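Local coordinates for D-isomer specific 2-hydroxyacid dehydrogenase family protein (Desulfovibrio vulgaris, PDB 5TX7) that catalyses the NAD-dependent interconversion of D-2-hydroxyacids and the corresponding 2-oxoacids, at the interface of chains A and B. Coordinates in Å, arbitrary orientation; residue numbers count along the deposited sequence, not the author numbering. Chains: chain A/B, D-isomer specific 2-hydroxyacid dehydrogenase family protein.

The interface of chains A and B. Residues chain A 105, 162, 166; chain B 147, 169-170.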
# COMPACT_ATOMS: atom_id res chain seq x y z
N GLN A 105 -1.38 -6.11 -6.29
CA GLN A 105 -0.88 -4.93 -5.61
C GLN A 105 -1.91 -3.80 -5.48
O GLN A 105 -1.86 -3.05 -4.50
CB GLN A 105 0.39 -4.41 -6.27
CG GLN A 105 1.53 -5.40 -6.05
CD GLN A 105 2.82 -5.01 -6.70
OE1 GLN A 105 3.11 -3.82 -6.92
NE2 GLN A 105 3.63 -6.01 -7.02
N ARG A 162 -1.78 -14.64 -5.69
CA ARG A 162 -0.84 -13.54 -5.41
C ARG A 162 -1.34 -12.72 -4.22
O ARG A 162 -0.59 -12.43 -3.29
CB ARG A 162 -0.69 -12.64 -6.64
CG ARG A 162 0.50 -11.72 -6.63
CD ARG A 162 1.76 -12.51 -6.85
NE ARG A 162 2.54 -12.51 -5.65
CZ ARG A 162 3.52 -13.36 -5.40
NH1 ARG A 162 4.17 -13.29 -4.24
NH2 ARG A 162 3.90 -14.29 -6.29
N ILE A 166 0.67 -12.26 -0.47
CA ILE A 166 0.92 -10.95 0.11
C ILE A 166 0.26 -10.87 1.48
O ILE A 166 0.92 -10.49 2.47
CB ILE A 166 0.44 -9.82 -0.82
CG1 ILE A 166 1.29 -9.81 -2.10
CG2 ILE A 166 0.55 -8.47 -0.12
CD1 ILE A 166 0.67 -9.05 -3.26
N THR B 147 6.93 -5.13 -8.60
CA THR B 147 7.49 -6.46 -8.95
C THR B 147 8.77 -6.30 -9.71
O THR B 147 8.84 -5.50 -10.64
CB THR B 147 6.54 -7.25 -9.85
OG1 THR B 147 5.21 -7.11 -9.36
CG2 THR B 147 6.89 -8.71 -9.88
N ALA B 169 7.60 -10.91 -0.58
CA ALA B 169 6.30 -11.44 -0.97
C ALA B 169 5.65 -10.65 -2.10
O ALA B 169 4.91 -11.21 -2.87
CB ALA B 169 5.39 -11.49 0.24
N LEU B 170 5.95 -9.35 -2.21
CA LEU B 170 5.52 -8.56 -3.37
C LEU B 170 6.35 -8.78 -4.65
O LEU B 170 6.17 -8.07 -5.64
CB LEU B 170 5.54 -7.07 -3.02
CG LEU B 170 4.56 -6.61 -1.95
CD1 LEU B 170 5.09 -5.35 -1.32
CD2 LEU B 170 3.17 -6.38 -2.53
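A:Ile166 and A:Arg162 meet the C-terminal end of helix 158-169 of the other chain in the two-fold symmetric interface of the deposited dimer, probably the usual dimer of the family, in which the NAD-binding domains of the two copies pair; this patch helps join them. B:Leu170, the residue just past that helix, is the main apolar piece. Its CD2 methyl points into chain A and touches CD1 of A:Ile166 at 3.7 Å, the two side chains crossing at about a right angle. CG1 of A:Ile166 backs the same methyl, and from the neighbouring helix 100-116 the CG methylene of A:Gln105 reaches it at 4.0 Å, so CD2 rests against groups from two helices of chain A.

Beside this greasy contact, A:Arg162 caps the helix end. NH1 of its guanidinium donates to the backbone carbonyl O of B:Ala169 at 2.6 Å. The approach is fairly well lined up with the carbonyl, with a C=O...N angle of 152°. The acceptor, however, sits 29° out of the guanidinium plane, and the bond is bent at the hydrogen. CG leaves anti to the backbone N (chi1 -164°), and bends at chi2 and chi3 then turn the guanidinium toward the partner chain. A positive group here would probably also suit the negative end of the helix dipole.

A:Gln105 is extended beyond CG, which carries its amide past B:Leu170 to B:Thr147. There NE2 makes a weak hydrogen bond to the hydroxyl OG1 at 3.0 Å, a minor addition to the packing of its stem. Repeated with the chains exchanged, the patch ties helices 100-116 and 158-169 to the partner and probably helps steady the paired cofactor-binding domains.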